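Local coordinates for PilM (Escherichia coli, PDB 3EOI), which is of unknown function but, as a plasmid-encoded member of the PilM family, is probably connected with the building of a type IV pilus, at residues A[89-94]-A[118-123]; A[43-48]-A[58-63]; A[66-71]-A[110-115]; A[17-22]-A[82-87]; A[26-31]-A[48-53]. All coordinates share one frame; numbering follows the deposited sequence.

Contact 1: residues A[89-94]-A[118-123]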
# COMPACT_ATOMS: atom_id res chain seq x y z
N ALA A 89 1.33 10.96 -3.91
CA ALA A 89 1.82 9.58 -3.74
C ALA A 89 2.25 8.99 -5.07
O ALA A 89 1.53 9.08 -6.06
CB ALA A 89 0.77 8.68 -3.09
N LEU A 90 3.43 8.41 -5.11
CA LEU A 90 3.90 7.77 -6.35
C LEU A 90 3.57 6.29 -6.28
O LEU A 90 4.22 5.52 -5.56
CB LEU A 90 5.41 8.00 -6.51
CG LEU A 90 5.80 9.45 -6.49
CD1 LEU A 90 7.36 9.57 -6.54
CD2 LEU A 90 5.15 10.20 -7.64
N LEU A 91 2.57 5.88 -7.07
CA LEU A 91 1.92 4.60 -6.98
C LEU A 91 2.12 3.77 -8.25
O LEU A 91 2.47 4.31 -9.29
CB LEU A 91 0.42 4.75 -6.73
CG LEU A 91 0.06 5.50 -5.43
CD1 LEU A 91 -1.39 5.88 -5.41
CD2 LEU A 91 0.48 4.68 -4.20
N ALA A 92 1.91 2.48 -8.10
CA ALA A 92 2.02 1.48 -9.18
C ALA A 92 0.98 0.38 -8.98
O ALA A 92 0.14 0.49 -8.07
CB ALA A 92 3.47 0.86 -9.27
N ARG A 93 1.02 -0.62 -9.86
CA ARG A 93 0.06 -1.72 -9.90
C ARG A 93 0.78 -3.05 -10.02
O ARG A 93 1.89 -3.09 -10.51
CB ARG A 93 -0.87 -1.56 -11.16
CG ARG A 93 -1.98 -0.54 -11.05
CD ARG A 93 -2.50 -0.04 -12.42
NE ARG A 93 -2.72 -1.06 -13.45
CZ ARG A 93 -2.82 -0.78 -14.75
NH1 ARG A 93 -2.71 0.47 -15.18
NH2 ARG A 93 -3.02 -1.75 -15.63
N VAL A 94 0.17 -4.14 -9.56
CA VAL A 94 0.77 -5.48 -9.81
C VAL A 94 -0.29 -6.26 -10.53
O VAL A 94 -1.42 -6.36 -10.04
CB VAL A 94 1.18 -6.21 -8.53
CG1 VAL A 94 1.67 -7.65 -8.85
CG2 VAL A 94 2.24 -5.34 -7.79
N GLN A 118 -3.29 -7.71 -8.65
CA GLN A 118 -4.52 -6.91 -8.53
C GLN A 118 -4.47 -6.10 -7.25
O GLN A 118 -5.46 -5.97 -6.50
CB GLN A 118 -5.77 -7.81 -8.57
CG GLN A 118 -5.77 -8.71 -9.82
CD GLN A 118 -7.13 -9.29 -10.17
OE1 GLN A 118 -7.92 -9.67 -9.30
NE2 GLN A 118 -7.41 -9.37 -11.47
N VAL A 119 -3.27 -5.56 -6.98
CA VAL A 119 -3.11 -4.55 -5.92
C VAL A 119 -2.61 -3.23 -6.46
O VAL A 119 -1.98 -3.18 -7.52
CB VAL A 119 -2.16 -5.04 -4.75
CG1 VAL A 119 -2.72 -6.27 -4.08
CG2 VAL A 119 -0.78 -5.34 -5.23
N ILE A 120 -2.92 -2.16 -5.72
CA ILE A 120 -2.19 -0.93 -5.89
C ILE A 120 -1.05 -0.91 -4.89
O ILE A 120 -1.24 -1.31 -3.70
CB ILE A 120 -3.09 0.29 -5.65
CG1 ILE A 120 -4.16 0.39 -6.76
CG2 ILE A 120 -2.20 1.57 -5.58
CD1 ILE A 120 -5.25 1.41 -6.48
N ILE A 121 0.12 -0.46 -5.35
CA ILE A 121 1.32 -0.61 -4.54
C ILE A 121 2.18 0.60 -4.54
O ILE A 121 2.16 1.39 -5.50
CB ILE A 121 2.14 -1.86 -5.01
CG1 ILE A 121 3.27 -2.19 -4.02
CG2 ILE A 121 2.65 -1.66 -6.44
CD1 ILE A 121 3.61 -3.67 -4.09
N TRP A 122 2.86 0.80 -3.39
CA TRP A 122 3.82 1.89 -3.26
C TRP A 122 5.14 1.25 -2.89
O TRP A 122 5.20 0.40 -1.96
CB TRP A 122 3.34 2.84 -2.16
CG TRP A 122 4.28 3.98 -1.76
CD1 TRP A 122 4.38 5.19 -2.36
CD2 TRP A 122 5.11 4.05 -0.58
NE1 TRP A 122 5.26 6.01 -1.66
CE2 TRP A 122 5.72 5.33 -0.57
CE3 TRP A 122 5.45 3.12 0.43
CZ2 TRP A 122 6.63 5.72 0.42
CZ3 TRP A 122 6.34 3.54 1.44
CH2 TRP A 122 6.90 4.80 1.43
N MET A 123 6.17 1.54 -3.65
CA MET A 123 7.47 0.95 -3.36
C MET A 123 8.47 2.09 -3.20
O MET A 123 8.57 2.94 -4.10
CB MET A 123 7.91 0.04 -4.51
CG MET A 123 9.27 -0.70 -4.19
SD MET A 123 10.11 -1.54 -5.60
CE MET A 123 10.54 0.01 -6.39

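Contact 2: residues A[43-48]-A[58-63]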
# COMPACT_ATOMS: atom_id res chain seq x y z
N GLY A 43 11.48 -7.99 6.40
CA GLY A 43 10.33 -8.29 7.29
C GLY A 43 9.44 -7.08 7.34
O GLY A 43 9.24 -6.41 6.34
N GLN A 44 8.87 -6.84 8.51
CA GLN A 44 7.94 -5.74 8.67
C GLN A 44 8.32 -4.91 9.89
O GLN A 44 8.91 -5.43 10.88
CB GLN A 44 6.52 -6.27 8.95
CG GLN A 44 5.71 -6.80 7.77
CD GLN A 44 6.11 -8.17 7.28
OE1 GLN A 44 6.48 -9.06 8.07
NE2 GLN A 44 5.97 -8.38 5.95
N LEU A 45 7.89 -3.64 9.87
CA LEU A 45 8.02 -2.80 11.04
C LEU A 45 6.91 -3.21 12.01
O LEU A 45 5.87 -3.74 11.59
CB LEU A 45 7.86 -1.33 10.68
CG LEU A 45 8.82 -0.83 9.63
CD1 LEU A 45 8.58 0.65 9.46
CD2 LEU A 45 10.24 -1.04 10.09
N THR A 46 7.08 -2.93 13.28
CA THR A 46 6.06 -3.37 14.25
C THR A 46 5.01 -2.31 14.55
O THR A 46 5.17 -1.14 14.20
CB THR A 46 6.69 -3.76 15.59
OG1 THR A 46 7.26 -2.58 16.18
CG2 THR A 46 7.78 -4.85 15.42
N SER A 47 3.94 -2.74 15.23
CA SER A 47 2.89 -1.80 15.68
C SER A 47 3.45 -0.72 16.57
O SER A 47 3.10 0.47 16.40
CB SER A 47 1.75 -2.53 16.38
OG SER A 47 0.92 -3.10 15.38
N ALA A 48 4.36 -1.08 17.46
CA ALA A 48 4.99 -0.06 18.29
C ALA A 48 5.77 0.95 17.44
O ALA A 48 5.65 2.15 17.67
CB ALA A 48 5.90 -0.67 19.34
N VAL A 58 -4.33 -3.09 4.78
CA VAL A 58 -3.07 -2.61 4.17
C VAL A 58 -1.93 -3.50 4.63
O VAL A 58 -1.91 -3.92 5.79
CB VAL A 58 -2.81 -1.11 4.42
CG1 VAL A 58 -3.09 -0.71 5.82
CG2 VAL A 58 -1.38 -0.75 4.01
N SER A 59 -1.03 -3.89 3.71
CA SER A 59 0.05 -4.83 4.00
C SER A 59 1.36 -4.18 3.57
O SER A 59 1.36 -3.26 2.76
CB SER A 59 -0.13 -6.09 3.19
OG SER A 59 -1.44 -6.68 3.48
N HIS A 60 2.45 -4.65 4.19
CA HIS A 60 3.75 -4.20 3.82
C HIS A 60 4.85 -5.23 3.98
O HIS A 60 4.68 -6.28 4.61
CB HIS A 60 4.10 -2.87 4.50
CG HIS A 60 4.74 -3.02 5.86
ND1 HIS A 60 3.98 -3.19 7.00
CD2 HIS A 60 6.03 -2.91 6.27
CE1 HIS A 60 4.79 -3.26 8.05
NE2 HIS A 60 6.03 -3.09 7.64
N LEU A 61 5.96 -4.95 3.32
CA LEU A 61 7.08 -5.88 3.38
C LEU A 61 8.32 -5.11 2.98
O LEU A 61 8.28 -4.28 2.08
CB LEU A 61 6.93 -7.08 2.43
CG LEU A 61 8.20 -7.93 2.17
CD1 LEU A 61 8.45 -8.85 3.36
CD2 LEU A 61 7.92 -8.74 0.90
N ILE A 62 9.39 -5.29 3.74
CA ILE A 62 10.70 -4.80 3.33
C ILE A 62 11.50 -5.94 2.70
O ILE A 62 11.64 -7.00 3.31
CB ILE A 62 11.50 -4.23 4.53
CG1 ILE A 62 10.67 -3.15 5.25
CG2 ILE A 62 12.88 -3.76 4.03
CD1 ILE A 62 11.16 -2.83 6.68
N SER A 63 11.97 -5.76 1.47
CA SER A 63 12.68 -6.81 0.74
C SER A 63 13.74 -6.20 -0.16
O SER A 63 13.50 -5.21 -0.84
CB SER A 63 11.68 -7.57 -0.13
OG SER A 63 12.36 -8.64 -0.81

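Contact 3: residues A[66-71]-A[110-115]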
# COMPACT_ATOMS: atom_id res chain seq x y z
N ARG A 66 14.05 -2.36 -0.09
CA ARG A 66 12.98 -1.46 -0.51
C ARG A 66 11.77 -1.86 0.28
O ARG A 66 11.62 -3.02 0.64
CB ARG A 66 12.71 -1.58 -2.00
CG ARG A 66 13.89 -0.99 -2.81
CD ARG A 66 13.67 -1.07 -4.32
NE ARG A 66 13.83 -2.44 -4.79
CZ ARG A 66 14.32 -2.75 -6.00
NH1 ARG A 66 14.47 -4.03 -6.33
NH2 ARG A 66 14.66 -1.78 -6.85
N VAL A 67 10.90 -0.92 0.53
CA VAL A 67 9.67 -1.21 1.21
C VAL A 67 8.50 -1.11 0.23
O VAL A 67 8.43 -0.21 -0.66
CB VAL A 67 9.42 -0.23 2.39
CG1 VAL A 67 9.30 1.25 1.96
CG2 VAL A 67 8.18 -0.65 3.24
N PHE A 68 7.58 -2.04 0.41
CA PHE A 68 6.40 -2.19 -0.45
C PHE A 68 5.17 -2.14 0.46
O PHE A 68 5.11 -2.87 1.51
CB PHE A 68 6.38 -3.57 -1.08
CG PHE A 68 7.55 -3.87 -1.96
CD1 PHE A 68 7.42 -3.81 -3.34
CD2 PHE A 68 8.79 -4.24 -1.41
CE1 PHE A 68 8.54 -4.07 -4.18
CE2 PHE A 68 9.87 -4.48 -2.21
CZ PHE A 68 9.76 -4.41 -3.59
N VAL A 69 4.18 -1.35 0.05
CA VAL A 69 2.95 -1.20 0.81
C VAL A 69 1.82 -1.37 -0.21
O VAL A 69 1.87 -0.78 -1.31
CB VAL A 69 2.83 0.22 1.45
CG1 VAL A 69 1.49 0.41 2.13
CG2 VAL A 69 3.99 0.45 2.39
N TRP A 70 0.84 -2.18 0.11
CA TRP A 70 -0.17 -2.46 -0.91
C TRP A 70 -1.56 -2.74 -0.36
O TRP A 70 -1.75 -3.09 0.83
CB TRP A 70 0.28 -3.64 -1.78
CG TRP A 70 0.33 -5.02 -1.07
CD1 TRP A 70 -0.70 -5.89 -0.91
CD2 TRP A 70 1.46 -5.60 -0.41
NE1 TRP A 70 -0.27 -7.01 -0.24
CE2 TRP A 70 1.05 -6.84 0.11
CE3 TRP A 70 2.79 -5.19 -0.22
CZ2 TRP A 70 1.90 -7.66 0.79
CZ3 TRP A 70 3.65 -6.04 0.50
CH2 TRP A 70 3.18 -7.27 1.00
N ALA A 71 -2.52 -2.55 -1.27
CA ALA A 71 -3.93 -2.86 -0.95
C ALA A 71 -4.64 -3.40 -2.17
O ALA A 71 -4.28 -3.10 -3.30
CB ALA A 71 -4.65 -1.64 -0.38
N THR A 110 12.35 -7.21 -10.16
CA THR A 110 11.73 -8.45 -9.69
C THR A 110 10.99 -8.26 -8.37
O THR A 110 11.60 -7.90 -7.37
CB THR A 110 12.79 -9.57 -9.48
OG1 THR A 110 13.62 -9.67 -10.65
CG2 THR A 110 12.11 -10.93 -9.20
N LEU A 111 9.68 -8.51 -8.37
CA LEU A 111 8.86 -8.31 -7.20
C LEU A 111 9.00 -9.46 -6.22
O LEU A 111 9.15 -10.62 -6.61
CB LEU A 111 7.39 -8.23 -7.62
CG LEU A 111 6.90 -6.95 -8.23
CD1 LEU A 111 5.44 -7.18 -8.49
CD2 LEU A 111 7.06 -5.82 -7.21
N PRO A 112 8.88 -9.16 -4.92
CA PRO A 112 8.83 -10.29 -3.99
C PRO A 112 7.63 -11.19 -4.35
O PRO A 112 6.57 -10.71 -4.65
CB PRO A 112 8.57 -9.61 -2.63
CG PRO A 112 9.14 -8.25 -2.75
CD PRO A 112 8.99 -7.85 -4.24
N ALA A 113 7.81 -12.50 -4.24
CA ALA A 113 6.77 -13.44 -4.65
C ALA A 113 5.57 -13.42 -3.72
O ALA A 113 4.53 -14.00 -4.04
CB ALA A 113 7.33 -14.86 -4.68
N VAL A 114 5.69 -12.79 -2.57
CA VAL A 114 4.54 -12.74 -1.66
C VAL A 114 3.61 -11.54 -1.85
O VAL A 114 2.65 -11.38 -1.10
CB VAL A 114 5.00 -12.85 -0.20
CG1 VAL A 114 5.76 -14.12 -0.04
CG2 VAL A 114 5.84 -11.65 0.19
N ILE A 115 3.85 -10.73 -2.88
CA ILE A 115 2.90 -9.67 -3.19
C ILE A 115 1.85 -10.18 -4.18
O ILE A 115 2.20 -10.68 -5.25
CB ILE A 115 3.61 -8.51 -3.74
CG1 ILE A 115 4.64 -8.04 -2.69
CG2 ILE A 115 2.59 -7.44 -4.08
CD1 ILE A 115 5.50 -6.98 -3.18

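Contact 4: residues A[17-22]-A[82-87]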
# COMPACT_ATOMS: atom_id res chain seq x y z
N GLN A 17 -10.30 2.74 3.00
CA GLN A 17 -9.13 1.99 2.56
C GLN A 17 -8.01 2.95 2.16
O GLN A 17 -6.84 2.71 2.51
CB GLN A 17 -9.51 1.17 1.37
CG GLN A 17 -8.34 0.52 0.66
CD GLN A 17 -7.72 -0.58 1.45
OE1 GLN A 17 -8.01 -1.79 1.25
NE2 GLN A 17 -6.81 -0.18 2.36
N ALA A 18 -8.30 4.06 1.43
CA ALA A 18 -7.24 4.94 1.05
C ALA A 18 -6.70 5.66 2.25
O ALA A 18 -5.48 5.88 2.32
CB ALA A 18 -7.79 5.98 0.03
N ALA A 19 -7.58 6.06 3.17
CA ALA A 19 -7.08 6.77 4.34
C ALA A 19 -6.18 5.88 5.17
O ALA A 19 -5.08 6.33 5.63
CB ALA A 19 -8.26 7.32 5.21
N ASP A 20 -6.60 4.62 5.34
CA ASP A 20 -5.73 3.66 6.05
C ASP A 20 -4.38 3.44 5.35
O ASP A 20 -3.30 3.39 6.00
CB ASP A 20 -6.40 2.29 6.21
CG ASP A 20 -7.67 2.34 7.07
OD1 ASP A 20 -7.89 3.36 7.73
OD2 ASP A 20 -8.40 1.30 7.12
N PHE A 21 -4.44 3.22 4.03
CA PHE A 21 -3.22 3.06 3.23
C PHE A 21 -2.28 4.27 3.48
O PHE A 21 -1.04 4.14 3.71
CB PHE A 21 -3.64 2.98 1.75
CG PHE A 21 -2.54 2.62 0.79
CD1 PHE A 21 -1.49 3.52 0.52
CD2 PHE A 21 -2.53 1.36 0.15
CE1 PHE A 21 -0.48 3.18 -0.35
CE2 PHE A 21 -1.51 1.03 -0.81
CZ PHE A 21 -0.46 1.97 -1.03
N ILE A 22 -2.82 5.48 3.37
CA ILE A 22 -1.94 6.65 3.44
C ILE A 22 -1.35 6.76 4.84
O ILE A 22 -0.16 7.11 5.00
CB ILE A 22 -2.69 7.93 3.04
CG1 ILE A 22 -2.96 7.88 1.53
CG2 ILE A 22 -1.85 9.16 3.36
CD1 ILE A 22 -4.01 8.81 1.08
N LEU A 82 -4.81 9.22 -4.58
CA LEU A 82 -4.28 10.51 -5.09
C LEU A 82 -4.96 11.73 -4.44
O LEU A 82 -4.34 12.73 -4.02
CB LEU A 82 -4.38 10.53 -6.63
CG LEU A 82 -3.42 9.51 -7.23
CD1 LEU A 82 -3.75 9.28 -8.71
CD2 LEU A 82 -1.99 10.07 -7.01
N GLU A 83 -6.27 11.68 -4.31
CA GLU A 83 -6.92 12.78 -3.63
C GLU A 83 -6.38 13.01 -2.22
O GLU A 83 -6.14 14.15 -1.82
CB GLU A 83 -8.43 12.48 -3.50
CG GLU A 83 -9.20 13.60 -2.82
CD GLU A 83 -10.67 13.31 -2.73
OE1 GLU A 83 -11.08 12.13 -2.83
OE2 GLU A 83 -11.41 14.28 -2.51
N GLN A 84 -6.29 11.94 -1.45
CA GLN A 84 -6.00 12.08 -0.01
C GLN A 84 -4.51 12.33 0.22
O GLN A 84 -4.11 12.60 1.34
CB GLN A 84 -6.47 10.84 0.74
CG GLN A 84 -8.04 10.74 0.76
CD GLN A 84 -8.48 9.55 1.60
OE1 GLN A 84 -7.81 9.19 2.57
NE2 GLN A 84 -9.61 8.95 1.22
N SER A 85 -3.71 12.25 -0.85
CA SER A 85 -2.26 12.60 -0.80
C SER A 85 -1.96 13.87 -1.64
O SER A 85 -0.79 14.17 -1.92
CB SER A 85 -1.42 11.40 -1.28
OG SER A 85 -1.54 11.27 -2.70
N GLY A 86 -2.98 14.64 -2.04
CA GLY A 86 -2.74 15.90 -2.76
C GLY A 86 -2.00 15.62 -4.06
O GLY A 86 -1.18 16.39 -4.53
N ASP A 87 -2.28 14.45 -4.63
CA ASP A 87 -1.69 14.01 -5.90
C ASP A 87 -0.24 13.70 -5.83
O ASP A 87 0.44 13.60 -6.88
CB ASP A 87 -1.92 15.07 -6.99
CG ASP A 87 -3.37 15.20 -7.35
OD1 ASP A 87 -4.05 14.15 -7.44
OD2 ASP A 87 -3.87 16.31 -7.52

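Contact 5: residues A[26-31]-A[48-53]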
# COMPACT_ATOMS: atom_id res chain seq x y z
N ASN A 26 2.63 6.60 5.35
CA ASN A 26 3.36 7.74 6.01
C ASN A 26 4.11 7.26 7.24
O ASN A 26 5.28 7.64 7.47
CB ASN A 26 2.40 8.86 6.38
CG ASN A 26 2.12 9.77 5.22
OD1 ASN A 26 3.00 9.99 4.39
ND2 ASN A 26 0.91 10.27 5.14
N ALA A 27 3.49 6.40 8.04
CA ALA A 27 4.18 5.93 9.26
C ALA A 27 5.42 5.08 8.95
O ALA A 27 6.49 5.22 9.61
CB ALA A 27 3.23 5.17 10.14
N ILE A 28 5.29 4.23 7.94
CA ILE A 28 6.40 3.42 7.50
C ILE A 28 7.52 4.23 6.88
O ILE A 28 8.71 4.06 7.23
CB ILE A 28 5.85 2.42 6.44
CG1 ILE A 28 5.03 1.39 7.18
CG2 ILE A 28 7.00 1.73 5.74
CD1 ILE A 28 4.20 0.46 6.28
N ASN A 29 7.11 5.16 6.02
CA ASN A 29 8.04 6.06 5.35
C ASN A 29 8.81 6.90 6.37
O ASN A 29 10.04 7.03 6.30
CB ASN A 29 7.26 6.98 4.39
CG ASN A 29 8.12 7.58 3.33
OD1 ASN A 29 9.03 6.95 2.82
ND2 ASN A 29 7.83 8.82 3.00
N ASP A 30 8.08 7.49 7.32
CA ASP A 30 8.73 8.31 8.30
C ASP A 30 9.72 7.51 9.13
O ASP A 30 10.84 7.97 9.37
CB ASP A 30 7.68 8.96 9.18
CG ASP A 30 6.82 9.99 8.40
OD1 ASP A 30 7.10 10.25 7.19
OD2 ASP A 30 5.88 10.57 8.97
N TYR A 31 9.34 6.29 9.54
CA TYR A 31 10.26 5.48 10.36
C TYR A 31 11.52 5.16 9.55
O TYR A 31 12.68 5.25 10.08
CB TYR A 31 9.61 4.13 10.76
CG TYR A 31 10.47 3.40 11.74
CD1 TYR A 31 10.39 3.69 13.11
CD2 TYR A 31 11.42 2.45 11.31
CE1 TYR A 31 11.26 3.09 14.02
CE2 TYR A 31 12.30 1.85 12.22
CZ TYR A 31 12.21 2.16 13.58
OH TYR A 31 13.03 1.54 14.50
N ALA A 48 4.36 -1.08 17.46
CA ALA A 48 4.99 -0.06 18.29
C ALA A 48 5.77 0.95 17.44
O ALA A 48 5.65 2.15 17.67
CB ALA A 48 5.90 -0.67 19.34
N GLN A 49 6.56 0.48 16.47
CA GLN A 49 7.32 1.42 15.61
C GLN A 49 6.43 2.34 14.80
O GLN A 49 6.73 3.53 14.64
CB GLN A 49 8.29 0.67 14.71
CG GLN A 49 9.35 -0.04 15.52
CD GLN A 49 10.15 -1.07 14.75
OE1 GLN A 49 9.63 -1.74 13.86
NE2 GLN A 49 11.42 -1.22 15.10
N LEU A 50 5.31 1.82 14.31
CA LEU A 50 4.38 2.63 13.52
C LEU A 50 3.43 3.50 14.37
O LEU A 50 2.81 4.46 13.87
CB LEU A 50 3.56 1.71 12.63
CG LEU A 50 4.43 0.87 11.71
CD1 LEU A 50 3.59 0.19 10.74
CD2 LEU A 50 5.50 1.70 10.94
N GLY A 51 3.28 3.14 15.63
CA GLY A 51 2.25 3.78 16.45
C GLY A 51 0.82 3.51 16.01
O GLY A 51 -0.09 4.29 16.28
N LEU A 52 0.61 2.38 15.33
CA LEU A 52 -0.69 2.06 14.80
C LEU A 52 -0.94 0.59 15.15
O LEU A 52 0.01 -0.21 15.19
CB LEU A 52 -0.67 2.26 13.28
CG LEU A 52 -0.51 3.71 12.80
CD1 LEU A 52 -0.08 3.77 11.31
CD2 LEU A 52 -1.80 4.49 13.09
N PRO A 53 -2.20 0.22 15.45
CA PRO A 53 -2.36 -1.18 15.74
C PRO A 53 -2.38 -1.94 14.44
O PRO A 53 -2.18 -1.35 13.38
CB PRO A 53 -3.75 -1.27 16.40
CG PRO A 53 -4.49 -0.15 15.83
CD PRO A 53 -3.49 0.95 15.49

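Contact 1: residues A[89-94]-A[118-123]
Val94, Ala92 and Ile121 form the apolar centre, on one face of a two-strand antiparallel pairing. Ile121 holds its CG2 methyl between its backbone N and carbonyl carbon. From there the methyl reaches CG2 of Val94 at 3.9 Å and also touches CB of Ala92. Val94 runs alongside Val119, both pointing the same way, with Val94 CB against Val119 CG2. Leu111 and Ile115 pack on this face from the loop before strand 119-123. Ile120 lies on the other face with Arg93, and its CG2 sits 3.6 Å from Ala92 O. Helix 77-84 covers Ile120 and Leu91 there through Met78 and Leu81. At the 89-91 end, the Leu91 and Trp122 side chains cross at about a right angle, with Leu91 CD2 4.0 Å from Trp122 CB. Trp122 CG is anti to the backbone N (chi1 174°), and its CD1 lies 3.2 Å from Leu90 O.

The polar part is the backbone ladder. Ala92 N donates a hydrogen bond to Ile121 O at 2.8 Å, nearly along the C=O axis. Ile121 N returns a straight bond to Ala92 O at 2.9 Å, from above the carbonyl plane. Val94 N binds Val119 O, and Gln118 N bonds to Val94 O at 2.7 Å. Strand 119-123 also bonds to strand 66-72 on its other edge. This is the ladder of a central strand in a five-stranded antiparallel sheet packed against helices.

Contact 2: residues A[43-48]-A[58-63]
His60 receives segment 43-48 at the edge strand 59-63 of the antiparallel sheet. Its NE2 accepts a hydrogen bond from Leu45 N at 3.0 Å, and the donor lies in the ring plane. NE2 acts as the acceptor here, so a neutral ring would probably have its proton on ND1. Gln44 comes over one face of the same ring. Its CG stands 3.8 Å from the centroid of the His60 ring in a CH-pi contact, offset toward the rim. The Gln44 chain then bends at chi2 (76°), which brings NE2 back to His60 O at 2.8 Å. That bond is in the carbonyl plane, on a lone pair. One residue thus holds Gln44 by both its ring and its carbonyl.

Further along the strand, Ile62 N bonds to Gly43 O at 2.8 Å, nearly along the C=O axis. The return bond from Gly43 N to Ile62 O is weak. The Leu45 and Ile62 side chains cross at about a right angle, with Leu45 CD2 touching Ile62 CD1. Tyr31 of helix 10-34 packs on Leu45, and Ile28 on His60. Beyond Leu45, Thr46 is the N-cap of helix 47-50, and its N bonds to Gln49 OE1. Leu61 CD1 rests 3.6 Å from Gln44 NE2.

Contact 3: residues A[66-71]-A[110-115]
Phe68 leaves strand 66-71 with its CB directed at segment 110-115. The first atoms meet Ile115, which crosses the Phe68 side chain at about a right angle. CB lies 4.1 Å from Ile115 CD1, CG is a little nearer, and Phe68 CD1 is closest to that methyl at 3.7 Å. Further out, CE1 of Phe68 touches Leu111 CD2 at 3.8 Å, and Leu111 comes in obliquely. The tip meets Pro112, the two side chains reaching toward each other tip to tip. CZ of Phe68 is 3.6 Å from Pro112 CD, and CE2 lies against Pro112 CG. Pro112 CD still comes over a ring face, in a CH-pi contact 4.0 Å from the Phe68 centroid.

Trp70 is two residues on and points to the same side. Its CG takes the crowded place between the backbone N and the carbonyl carbon (chi1 67°). Ile115 lies over a face of this indole, with CG1 4.1 Å from the centroid of the Trp70 six-membered ring, 19° off the ring normal. Ile115 therefore serves both aromatics, CD1 on Phe68 and CG1 on Trp70. No hydrogen bond joins the segments, so the contact rests on carbon packing. The loop is shaped by a type I turn, closed by Ile115 N to Pro112 O at 3.2 Å. Met123 also packs on Phe68, and Leu61 touches Pro112 and Val114. Helix 10-34 packs on Val67 and Ala71, on the other face of the strand. This is an antiparallel sheet with a helix packed on one face and an apolar loop on the other.

Contact 4: residues A[17-22]-A[82-87]
A polar side chain lies against two alanines with no hydrogen bond between the segments. Gln84 points at helix 10-34 and is extended beyond CG, so its amide reaches the backbone at Ala19. OE1 of Gln84 comes 3.1 Å from Ala19 CA and close to its CB. Ala19 N is also near OE1, but the angle is too poor for a hydrogen bond. NE2 of Gln84 lies 3.7 Å from Ala18 CB and bonds to Thr15 O, one turn earlier in the helix. The root of the side chain is packed tightly, with Ile22 CD1 only 3.2 Å from Gln84 CB. That methyl also lies 4.0 Å from Ser85 N.

Helix 77-84 ends here in a Schellman motif, with Gly86 as the C-prime residue. Asp87 N bonds to Leu82 O at 2.8 Å, and Gly86 N bonds to Glu83 O. Ser85 OG bonds back to Leu81 O. An alanine in place of Gln84 would remove the amide and with it the bond to Thr15 O, and would probably loosen the packing on Ala18 and Ala19. The small alanines let the amide lie close to the helix, so here the segments meet by van der Waals contact, while the amide finds its hydrogen bond at Thr15 O.

Contact 5: residues A[26-31]-A[48-53]
Tyr31 has its CG anti to the backbone N (chi1 -172°), which sends the ring out from helix 10-34 toward helix 47-50. Gln49 has its CG anti to the carbonyl carbon (chi1 -64°) and is extended beyond it, so the chain runs obliquely across the tyrosine. Gln49 CB lies over one face of the ring, 4.2 Å from the Tyr31 centroid, in a CH-pi contact offset toward the rim. The amide plane is turned 39° from the ring. Gln49 NE2 ends 3.3 Å from Tyr31 OH, but the angle is too poor for a hydrogen bond. Gln49 OE1 accepts a hydrogen bond from Thr46 N, which holds the amide at the start of its own helix.

A turn back, Ala27 CB touches Leu52 CD1 at 3.8 Å and Leu50 O at the same distance. Leu50 CD2 packs on Ile28 CG1, also at 3.8 Å. Gly51 ends the short helix with positive phi, and Leu52 then turns back to Ala27. An alanine in place of Tyr31 would remove the ring and would probably leave Gln49, and also Leu45, with less to pack on. The contact is mainly carbon packing, with no hydrogen bond between the segments, while the glutamine oxygen bonds to the start of its own helix.

In the fold
Helix 10-34 comes first and takes part in contacts 4 and 5. Contact 5 closes a short loop, from residues 26-31 to helix 47-50. Contact 2 crosses it, shares Ala48, and ties the approach to that helix to edge strand 59-63. Both lie nested within the long loop closed by contact 4, which brings the end of helix 77-84 back to residues 17-22. Contact 3 crosses contact 4, running from strand 66-72 to the loop at 110-115. Contact 1 crosses contact 3 and pairs strands 92-95 and 119-123. Contacts 1, 2 and 3 all reach one sheet. Phe21 of helix 10-34 packs against residues of contacts 1, 2 and 3.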